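Local coordinates for uncharacterized protein (Desulfotomaculum acetoxidans, PDB 3U4Y) that is of unknown function but folds as a seven-bladed beta-propeller related to the lactonase family, at residues F191-I202 with N215-I226; I124-I133 with I145-F156. All blocks are in the same frame, centred on the assembly; numbering follows the deposited sequence.

Contact 1 (F191-I202 with N215-I226)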
loop_
_atom_site.group_PDB
_atom_site.type_symbol
_atom_site.label_atom_id
_atom_site.label_comp_id
_atom_site.label_asym_id
_atom_site.label_seq_id
_atom_site.Cartn_x
_atom_site.Cartn_y
_atom_site.Cartn_z
ATOM N N PHE A 191 -2.112 4.895 -10.856
ATOM C CA PHE A 191 -1.907 3.654 -11.599
ATOM C C PHE A 191 -2.667 2.460 -11.020
ATOM O O PHE A 191 -2.478 2.115 -9.855
ATOM C CB PHE A 191 -0.438 3.299 -11.612
ATOM C CG PHE A 191 0.457 4.386 -12.118
ATOM C CD1 PHE A 191 0.471 4.724 -13.466
ATOM C CD2 PHE A 191 1.344 5.013 -11.267
ATOM C CE1 PHE A 191 1.324 5.699 -13.958
ATOM C CE2 PHE A 191 2.211 5.995 -11.741
ATOM C CZ PHE A 191 2.196 6.340 -13.094
ATOM N N VAL A 192 -3.508 1.819 -11.835
ATOM C CA VAL A 192 -4.217 0.611 -11.402
ATOM C C VAL A 192 -3.590 -0.668 -11.934
ATOM O O VAL A 192 -3.461 -0.845 -13.138
ATOM C CB VAL A 192 -5.667 0.599 -11.825
ATOM C CG1 VAL A 192 -6.386 -0.513 -11.103
ATOM C CG2 VAL A 192 -6.305 1.902 -11.507
ATOM N N ALA A 193 -3.186 -1.552 -11.029
ATOM C CA ALA A 193 -2.697 -2.864 -11.409
ATOM C C ALA A 193 -3.886 -3.756 -11.739
ATOM O O ALA A 193 -4.768 -3.978 -10.904
ATOM C CB ALA A 193 -1.898 -3.465 -10.290
ATOM N N ASN A 194 -3.908 -4.243 -12.974
ATOM C CA ASN A 194 -4.955 -5.122 -13.439
ATOM C C ASN A 194 -4.393 -6.519 -13.427
ATOM O O ASN A 194 -3.476 -6.847 -14.178
ATOM C CB ASN A 194 -5.366 -4.719 -14.833
ATOM C CG ASN A 194 -5.955 -3.317 -14.884
ATOM O OD1 ASN A 194 -6.930 -3.005 -14.198
ATOM N ND2 ASN A 194 -5.378 -2.476 -15.724
ATOM N N LEU A 195 -4.932 -7.333 -12.532
ATOM C CA LEU A 195 -4.276 -8.571 -12.150
ATOM C C LEU A 195 -4.381 -9.676 -13.207
ATOM O O LEU A 195 -3.408 -10.384 -13.468
ATOM C CB LEU A 195 -4.780 -9.023 -10.777
ATOM C CG LEU A 195 -4.072 -10.164 -10.035
ATOM C CD1 LEU A 195 -2.567 -10.126 -10.194
ATOM C CD2 LEU A 195 -4.433 -10.099 -8.580
ATOM N N ILE A 196 -5.539 -9.837 -13.829
ATOM C CA ILE A 196 -5.577 -10.791 -14.924
ATOM C C ILE A 196 -5.326 -10.113 -16.267
ATOM O O ILE A 196 -4.733 -10.714 -17.151
ATOM C CB ILE A 196 -6.848 -11.667 -14.955
ATOM C CG1 ILE A 196 -8.095 -10.808 -14.975
ATOM C CG2 ILE A 196 -6.888 -12.608 -13.769
ATOM C CD1 ILE A 196 -9.347 -11.612 -15.236
ATOM N N GLY A 197 -5.751 -8.857 -16.401
ATOM C CA GLY A 197 -5.468 -8.064 -17.586
ATOM C C GLY A 197 -3.973 -7.978 -17.832
ATOM O O GLY A 197 -3.536 -7.766 -18.962
ATOM N N ASN A 198 -3.179 -8.155 -16.776
ATOM C CA ASN A 198 -1.721 -8.066 -16.884
ATOM C C ASN A 198 -1.298 -6.751 -17.503
ATOM O O ASN A 198 -0.605 -6.718 -18.509
ATOM C CB ASN A 198 -1.195 -9.193 -17.736
ATOM C CG ASN A 198 -1.036 -10.450 -16.978
ATOM O OD1 ASN A 198 -1.078 -10.460 -15.750
ATOM N ND2 ASN A 198 -0.822 -11.534 -17.695
ATOM N N SER A 199 -1.726 -5.670 -16.874
ATOM C CA SER A 199 -1.566 -4.338 -17.407
ATOM C C SER A 199 -1.682 -3.330 -16.268
ATOM O O SER A 199 -2.400 -3.541 -15.289
ATOM C CB SER A 199 -2.674 -4.055 -18.407
ATOM O OG SER A 199 -3.894 -3.756 -17.736
ATOM N N ILE A 200 -0.972 -2.226 -16.402
ATOM C CA ILE A 200 -1.193 -1.106 -15.526
ATOM C C ILE A 200 -2.125 -0.141 -16.245
ATOM O O ILE A 200 -1.956 0.136 -17.426
ATOM C CB ILE A 200 0.138 -0.403 -15.146
ATOM C CG1 ILE A 200 0.856 -1.174 -14.044
ATOM C CG2 ILE A 200 -0.122 0.986 -14.601
ATOM C CD1 ILE A 200 1.333 -2.511 -14.441
ATOM N N GLY A 201 -3.127 0.354 -15.535
ATOM C CA GLY A 201 -3.946 1.429 -16.051
ATOM C C GLY A 201 -3.377 2.740 -15.555
ATOM O O GLY A 201 -2.728 2.787 -14.513
ATOM N N ILE A 202 -3.627 3.805 -16.303
ATOM C CA ILE A 202 -3.131 5.124 -15.960
ATOM C C ILE A 202 -4.270 6.121 -16.014
ATOM O O ILE A 202 -4.908 6.277 -17.051
ATOM C CB ILE A 202 -2.096 5.565 -16.963
ATOM C CG1 ILE A 202 -0.955 4.556 -17.008
ATOM C CG2 ILE A 202 -1.603 6.932 -16.626
ATOM C CD1 ILE A 202 0.091 4.890 -18.041
ATOM N N ASN A 215 -4.628 5.299 -20.888
ATOM C CA ASN A 215 -4.271 4.064 -21.546
ATOM C C ASN A 215 -3.825 3.041 -20.532
ATOM O O ASN A 215 -4.213 3.097 -19.375
ATOM C CB ASN A 215 -3.246 4.265 -22.681
ATOM C CG ASN A 215 -2.237 5.379 -22.383
ATOM O OD1 ASN A 215 -1.351 5.223 -21.539
ATOM N ND2 ASN A 215 -2.367 6.506 -23.087
ATOM N N ALA A 216 -3.035 2.094 -20.993
ATOM C CA ALA A 216 -2.753 0.912 -20.227
ATOM C C ALA A 216 -1.618 0.225 -20.927
ATOM O O ALA A 216 -1.668 -0.016 -22.133
ATOM C CB ALA A 216 -3.956 0.017 -20.201
ATOM N N VAL A 217 -0.575 -0.067 -20.178
ATOM C CA VAL A 217 0.531 -0.808 -20.726
ATOM C C VAL A 217 0.591 -2.155 -19.998
ATOM O O VAL A 217 0.204 -2.256 -18.849
ATOM C CB VAL A 217 1.830 -0.030 -20.567
ATOM C CG1 VAL A 217 2.106 0.183 -19.104
ATOM C CG2 VAL A 217 2.989 -0.783 -21.218
ATOM N N GLY A 218 1.058 -3.184 -20.690
ATOM C CA GLY A 218 1.035 -4.534 -20.176
ATOM C C GLY A 218 2.270 -4.900 -19.385
ATOM O O GLY A 218 3.285 -4.223 -19.455
ATOM N N THR A 219 2.168 -5.987 -18.625
ATOM C CA THR A 219 3.234 -6.422 -17.740
ATOM C C THR A 219 3.361 -7.936 -17.766
ATOM O O THR A 219 2.542 -8.634 -18.378
ATOM C CB THR A 219 2.911 -6.069 -16.305
ATOM O OG1 THR A 219 1.954 -7.007 -15.813
ATOM C CG2 THR A 219 2.315 -4.701 -16.231
ATOM N N ASN A 220 4.380 -8.444 -17.084
ATOM C CA ASN A 220 4.515 -9.875 -16.913
ATOM C C ASN A 220 3.358 -10.425 -16.099
ATOM O O ASN A 220 2.536 -9.681 -15.561
ATOM C CB ASN A 220 5.821 -10.208 -16.210
ATOM C CG ASN A 220 7.023 -9.955 -17.070
ATOM O OD1 ASN A 220 7.782 -9.023 -16.823
ATOM N ND2 ASN A 220 7.215 -10.786 -18.084
ATOM N N ASN A 221 3.315 -11.737 -15.972
ATOM C CA ASN A 221 2.184 -12.347 -15.306
ATOM C C ASN A 221 1.922 -11.853 -13.887
ATOM O O ASN A 221 2.764 -12.000 -12.992
ATOM C CB ASN A 221 2.316 -13.865 -15.308
ATOM C CG ASN A 221 1.009 -14.551 -15.021
ATOM O OD1 ASN A 221 -0.073 -13.993 -15.261
ATOM N ND2 ASN A 221 1.093 -15.769 -14.501
ATOM N N LEU A 222 0.748 -11.251 -13.715
ATOM C CA LEU A 222 0.126 -11.114 -12.411
ATOM C C LEU A 222 0.717 -9.989 -11.567
ATOM O O LEU A 222 1.414 -10.243 -10.591
ATOM C CB LEU A 222 0.210 -12.451 -11.681
ATOM C CG LEU A 222 -1.122 -13.091 -11.265
ATOM C CD1 LEU A 222 -2.130 -13.067 -12.401
ATOM C CD2 LEU A 222 -0.897 -14.498 -10.794
ATOM N N PRO A 223 0.425 -8.735 -11.948
ATOM C CA PRO A 223 0.970 -7.548 -11.280
ATOM C C PRO A 223 0.312 -7.237 -9.932
ATOM O O PRO A 223 -0.906 -7.084 -9.845
ATOM C CB PRO A 223 0.679 -6.433 -12.283
ATOM C CG PRO A 223 -0.524 -6.915 -13.052
ATOM C CD PRO A 223 -0.333 -8.387 -13.169
ATOM N N GLY A 224 1.125 -7.113 -8.888
ATOM C CA GLY A 224 0.601 -6.887 -7.557
ATOM C C GLY A 224 0.636 -5.453 -7.064
ATOM O O GLY A 224 -0.403 -4.832 -6.840
ATOM N N THR A 225 1.836 -4.923 -6.879
ATOM C CA THR A 225 1.976 -3.642 -6.206
ATOM C C THR A 225 2.861 -2.682 -6.992
ATOM O O THR A 225 3.845 -3.087 -7.612
ATOM C CB THR A 225 2.442 -3.814 -4.709
ATOM O OG1 THR A 225 3.795 -3.365 -4.540
ATOM C CG2 THR A 225 2.294 -5.289 -4.245
ATOM N N ILE A 226 2.480 -1.408 -6.957
ATOM C CA ILE A 226 3.131 -0.359 -7.729
ATOM C C ILE A 226 3.894 0.568 -6.809
ATOM O O ILE A 226 3.287 1.245 -5.975
ATOM C CB ILE A 226 2.090 0.546 -8.449
ATOM C CG1 ILE A 226 0.974 -0.274 -9.102
ATOM C CG2 ILE A 226 2.767 1.427 -9.464
ATOM C CD1 ILE A 226 1.442 -1.564 -9.680
#

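Contact 2 (I124-I133 with I145-F156)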
loop_
_atom_site.group_PDB
_atom_site.type_symbol
_atom_site.label_atom_id
_atom_site.label_comp_id
_atom_site.label_asym_id
_atom_site.label_seq_id
_atom_site.Cartn_x
_atom_site.Cartn_y
_atom_site.Cartn_z
ATOM N N ILE A 124 -18.451 4.098 6.170
ATOM C CA ILE A 124 -19.389 3.989 5.066
ATOM C C ILE A 124 -19.205 2.654 4.355
ATOM O O ILE A 124 -18.101 2.099 4.316
ATOM C CB ILE A 124 -19.302 5.194 4.075
ATOM C CG1 ILE A 124 -18.001 5.184 3.267
ATOM C CG2 ILE A 124 -19.461 6.525 4.813
ATOM C CD1 ILE A 124 -18.004 6.210 2.175
ATOM N N PRO A 125 -20.297 2.131 3.794
ATOM C CA PRO A 125 -20.296 0.855 3.076
ATOM C C PRO A 125 -19.668 0.976 1.687
ATOM O O PRO A 125 -19.831 1.974 0.968
ATOM C CB PRO A 125 -21.784 0.541 2.947
ATOM C CG PRO A 125 -22.393 1.878 2.817
ATOM C CD PRO A 125 -21.597 2.807 3.701
ATOM N N ILE A 126 -18.946 -0.074 1.323
ATOM C CA ILE A 126 -18.298 -0.159 0.035
ATOM C C ILE A 126 -18.754 -1.464 -0.626
ATOM O O ILE A 126 -19.247 -2.369 0.054
ATOM C CB ILE A 126 -16.767 -0.073 0.216
ATOM C CG1 ILE A 126 -16.240 -1.268 1.003
ATOM C CG2 ILE A 126 -16.420 1.176 0.999
ATOM C CD1 ILE A 126 -14.747 -1.349 1.051
ATOM N N PRO A 127 -18.627 -1.562 -1.954
ATOM C CA PRO A 127 -19.140 -2.738 -2.657
ATOM C C PRO A 127 -18.373 -3.994 -2.314
ATOM O O PRO A 127 -17.231 -3.922 -1.878
ATOM C CB PRO A 127 -18.912 -2.399 -4.134
ATOM C CG PRO A 127 -18.757 -0.939 -4.175
ATOM C CD PRO A 127 -18.111 -0.553 -2.885
ATOM N N TYR A 128 -19.017 -5.131 -2.554
ATOM C CA TYR A 128 -18.470 -6.465 -2.329
ATOM C C TYR A 128 -17.083 -6.739 -2.922
ATOM O O TYR A 128 -16.285 -7.446 -2.317
ATOM C CB TYR A 128 -19.461 -7.508 -2.860
ATOM C CG TYR A 128 -19.488 -7.600 -4.353
ATOM C CD1 TYR A 128 -18.821 -8.616 -5.016
ATOM C CD2 TYR A 128 -20.158 -6.662 -5.103
ATOM C CE1 TYR A 128 -18.831 -8.700 -6.392
ATOM C CE2 TYR A 128 -20.172 -6.725 -6.491
ATOM C CZ TYR A 128 -19.513 -7.748 -7.133
ATOM O OH TYR A 128 -19.532 -7.811 -8.514
ATOM N N ASP A 129 -16.792 -6.179 -4.093
ATOM C CA ASP A 129 -15.568 -6.524 -4.825
ATOM C C ASP A 129 -14.422 -5.577 -4.562
ATOM O O ASP A 129 -13.432 -5.602 -5.289
ATOM C CB ASP A 129 -15.817 -6.585 -6.338
ATOM C CG ASP A 129 -16.536 -5.360 -6.859
ATOM O OD1 ASP A 129 -17.151 -4.620 -6.064
ATOM O OD2 ASP A 129 -16.505 -5.148 -8.076
ATOM N N ALA A 130 -14.569 -4.766 -3.518
ATOM C CA ALA A 130 -13.634 -3.699 -3.177
ATOM C C ALA A 130 -12.294 -4.180 -2.598
ATOM O O ALA A 130 -12.268 -4.806 -1.545
ATOM C CB ALA A 130 -14.300 -2.785 -2.203
ATOM N N VAL A 131 -11.189 -3.895 -3.287
ATOM C CA VAL A 131 -9.847 -4.091 -2.728
ATOM C C VAL A 131 -8.905 -2.939 -3.086
ATOM O O VAL A 131 -9.045 -2.308 -4.134
ATOM C CB VAL A 131 -9.196 -5.427 -3.150
ATOM C CG1 VAL A 131 -10.155 -6.551 -2.911
ATOM C CG2 VAL A 131 -8.785 -5.401 -4.598
ATOM N N GLY A 132 -7.945 -2.685 -2.209
ATOM C CA GLY A 132 -6.992 -1.618 -2.405
ATOM C C GLY A 132 -7.535 -0.247 -2.051
ATOM O O GLY A 132 -8.717 0.044 -2.261
ATOM N N ILE A 133 -6.665 0.591 -1.489
ATOM C CA ILE A 133 -6.998 1.991 -1.240
ATOM C C ILE A 133 -5.797 2.878 -1.540
ATOM O O ILE A 133 -4.632 2.455 -1.449
ATOM C CB ILE A 133 -7.545 2.248 0.197
ATOM C CG1 ILE A 133 -8.158 3.636 0.313
ATOM C CG2 ILE A 133 -6.469 2.125 1.235
ATOM C CD1 ILE A 133 -8.742 3.905 1.668
ATOM N N ILE A 145 -10.507 3.424 -4.970
ATOM C CA ILE A 145 -10.390 2.024 -4.599
ATOM C C ILE A 145 -10.661 1.202 -5.830
ATOM O O ILE A 145 -11.342 1.661 -6.734
ATOM C CB ILE A 145 -11.446 1.642 -3.550
ATOM C CG1 ILE A 145 -12.842 1.911 -4.115
ATOM C CG2 ILE A 145 -11.219 2.397 -2.247
ATOM C CD1 ILE A 145 -13.941 1.177 -3.432
ATOM N N ASP A 146 -10.134 -0.015 -5.860
ATOM C CA ASP A 146 -10.421 -0.967 -6.932
ATOM C C ASP A 146 -11.722 -1.745 -6.712
ATOM O O ASP A 146 -12.097 -2.050 -5.588
ATOM C CB ASP A 146 -9.274 -1.960 -7.057
ATOM C CG ASP A 146 -7.959 -1.285 -7.332
ATOM O OD1 ASP A 146 -6.953 -1.633 -6.680
ATOM O OD2 ASP A 146 -7.929 -0.402 -8.205
ATOM N N ARG A 147 -12.406 -2.065 -7.800
ATOM C CA ARG A 147 -13.563 -2.961 -7.746
ATOM C C ARG A 147 -13.333 -4.160 -8.680
ATOM O O ARG A 147 -13.552 -4.078 -9.883
ATOM C CB ARG A 147 -14.836 -2.205 -8.110
ATOM C CG ARG A 147 -15.214 -1.138 -7.096
ATOM C CD ARG A 147 -16.647 -0.781 -7.292
ATOM N NE ARG A 147 -17.402 -2.015 -7.420
ATOM C CZ ARG A 147 -18.680 -2.099 -7.758
ATOM N NH1 ARG A 147 -19.387 -1.008 -8.022
ATOM N NH2 ARG A 147 -19.247 -3.290 -7.825
ATOM N N SER A 148 -12.887 -5.269 -8.106
ATOM C CA SER A 148 -12.216 -6.316 -8.867
ATOM C C SER A 148 -13.110 -7.031 -9.859
ATOM O O SER A 148 -12.637 -7.536 -10.869
ATOM C CB SER A 148 -11.552 -7.335 -7.926
ATOM O OG SER A 148 -12.389 -7.666 -6.822
ATOM N N SER A 149 -14.399 -7.096 -9.567
ATOM C CA SER A 149 -15.316 -7.799 -10.452
ATOM C C SER A 149 -15.952 -6.877 -11.487
ATOM O O SER A 149 -16.299 -7.316 -12.573
ATOM C CB SER A 149 -16.371 -8.564 -9.654
ATOM O OG SER A 149 -15.766 -9.660 -9.002
ATOM N N ALA A 150 -16.085 -5.598 -11.159
ATOM C CA ALA A 150 -16.582 -4.604 -12.109
ATOM C C ALA A 150 -15.469 -4.004 -12.980
ATOM O O ALA A 150 -15.722 -3.105 -13.761
ATOM C CB ALA A 150 -17.329 -3.505 -11.376
ATOM N N ASN A 151 -14.247 -4.508 -12.843
ATOM C CA ASN A 151 -13.095 -4.003 -13.585
ATOM C C ASN A 151 -13.072 -2.487 -13.760
ATOM O O ASN A 151 -12.780 -1.962 -14.841
ATOM C CB ASN A 151 -13.013 -4.682 -14.934
ATOM C CG ASN A 151 -13.098 -6.155 -14.817
ATOM O OD1 ASN A 151 -12.093 -6.845 -14.657
ATOM N ND2 ASN A 151 -14.306 -6.663 -14.870
ATOM N N THR A 152 -13.345 -1.805 -12.659
ATOM C CA THR A 152 -13.579 -0.384 -12.641
ATOM C C THR A 152 -12.920 0.116 -11.361
ATOM O O THR A 152 -12.702 -0.672 -10.445
ATOM C CB THR A 152 -15.074 -0.159 -12.531
ATOM O OG1 THR A 152 -15.380 1.206 -12.783
ATOM C CG2 THR A 152 -15.538 -0.505 -11.135
ATOM N N VAL A 153 -12.582 1.400 -11.279
ATOM C CA VAL A 153 -12.202 1.970 -9.975
ATOM C C VAL A 153 -13.210 3.031 -9.546
ATOM O O VAL A 153 -13.743 3.757 -10.382
ATOM C CB VAL A 153 -10.751 2.537 -9.906
ATOM C CG1 VAL A 153 -9.849 1.818 -10.872
ATOM C CG2 VAL A 153 -10.748 3.985 -10.196
ATOM N N ARG A 154 -13.488 3.095 -8.244
ATOM C CA ARG A 154 -14.497 4.010 -7.717
ATOM C C ARG A 154 -13.870 5.109 -6.888
ATOM O O ARG A 154 -12.856 4.888 -6.224
ATOM C CB ARG A 154 -15.499 3.251 -6.874
ATOM C CG ARG A 154 -16.703 4.065 -6.477
ATOM C CD ARG A 154 -17.824 3.114 -6.187
ATOM N NE ARG A 154 -18.975 3.712 -5.529
ATOM C CZ ARG A 154 -20.211 3.244 -5.660
ATOM N NH1 ARG A 154 -21.211 3.826 -5.030
ATOM N NH2 ARG A 154 -20.449 2.209 -6.449
ATOM N N ARG A 155 -14.495 6.284 -6.916
ATOM C CA ARG A 155 -13.928 7.479 -6.299
ATOM C C ARG A 155 -14.623 7.923 -5.022
ATOM O O ARG A 155 -15.815 8.217 -5.024
ATOM C CB ARG A 155 -13.959 8.634 -7.291
ATOM C CG ARG A 155 -14.123 9.953 -6.608
ATOM C CD ARG A 155 -14.153 11.134 -7.538
ATOM N NE ARG A 155 -14.062 12.328 -6.709
ATOM C CZ ARG A 155 -14.728 13.455 -6.912
ATOM N NH1 ARG A 155 -15.542 13.586 -7.944
ATOM N NH2 ARG A 155 -14.563 14.457 -6.071
ATOM N N PHE A 156 -13.860 8.014 -3.937
ATOM C CA PHE A 156 -14.403 8.488 -2.665
ATOM C C PHE A 156 -13.814 9.804 -2.182
ATOM O O PHE A 156 -12.896 10.355 -2.786
ATOM C CB PHE A 156 -14.217 7.433 -1.592
ATOM C CG PHE A 156 -15.027 6.202 -1.823
ATOM C CD1 PHE A 156 -16.181 5.970 -1.089
ATOM C CD2 PHE A 156 -14.641 5.277 -2.779
ATOM C CE1 PHE A 156 -16.936 4.832 -1.293
ATOM C CE2 PHE A 156 -15.390 4.134 -2.996
ATOM C CZ PHE A 156 -16.543 3.913 -2.251
#

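Contact 1 (F191-I202 with N215-I226)
Asn215 lies side by side with Ile202, their side chains pointing the same way, OD1 of Asn215 3.8 Å from CD1 of Ile202. Val217 forms an antiparallel hydrogen-bonded pair with Ile200, its O taking Ile200 N at 2.7 Å and its N giving to Ile200 O at 3.1 Å. Both side chains lie on the face that meets Leu255 of strand 254-262. At Thr219 the chain turns around Asn198, the first residue of a G1 beta bulge opposite Asn194. Thr219 N reaches Asn198 O at 2.9 Å, standing well above the carbonyl plane. The side chain of Asn198, with CG beside its own backbone N (chi1 -82°), holds out OD1 to Leu222 N at 2.8 Å, with 161° at the hydrogen. An alanine here would probably leave the Leu222 amide without its acceptor and the loop after Thr219 less firmly tied. The amide of Asn221 stands nearly perpendicular to that of Asn198. Leu222 lays CG against Leu195 CD1 (3.5 Å), and the ring of Pro223 crosses Asn198 at about a right angle. Last comes Ile226, whose CD1 packs on Ala193 CB at 3.9 Å while its CG2 approaches the Phe191 ring obliquely. This is the beta-propeller pattern: the outer strand of one blade ends, and the chain doubles back over its own blade to begin the inner strand of the next.

Contact 2 (I124-I133 with I145-F156)
The guanidinium of Arg147 is sandwiched: Pro127 CB sits over the centre of one face, 3.5 Å above the plane, and Ala150 CB over the rim of the other. This is the passage from one beta-propeller blade to the next, the type I turn from Pro127 to Ala130 leading into the inner hairpin. At the guanidinium edge comes the carboxylate of Asp129, turned 87° to it, with Asp129 OD1 2.9 Å from Arg147 NE in a salt bridge. A face of the Tyr128 ring carries that same OD1 near its rim, while the Phe156 ring meets Ile124 CD1 at its edge, 3.7 Å from Phe156 CD1. Val131 and Asp146 form a hydrogen-bonded antiparallel pair, with Val131 N 3.1 Å from Asp146 O. NH1 of Arg147 goes elsewhere, to a salt bridge with Glu170, which Arg154 shares.

With CG held between its backbone N and carbonyl carbon (chi1 50°), Asp129 points OD2 at the 148-150 turn, and Asp129 OD2 accepts Ala150 N at 3.1 Å and, through its anti lone pair, Ser149 N at 3.2 Å. Asp129 O is gripped twice by one residue: Ser148 OG at 2.8 Å and Ser148 N at 2.9 Å, the latter almost straight at 175°.

How the contacts relate
From the N terminus, contact 2 comes first. Residues 124-133 leave strand 119-125, the outer strand of one blade, and enter strand 130-135, the inner strand of the next; this pairs with 142-147, closing the hairpin between them, and 152-158 follows as the third strand. Strand 164-172 completes the blade before contact 1 opens in the following one. There 191-202 supplies the two middle strands and 215-226 the outer strand plus the passage toward strand 226-228 of a third blade; pairing of 199-204 with 212-218 closes the hairpin loop between them. The loops follow in series, neither nesting nor crossing. Their centres lie 16 Å apart, and the neighbouring blades touch directly where Val192 of contact 1 packs on Asp146 and Val153 of contact 2.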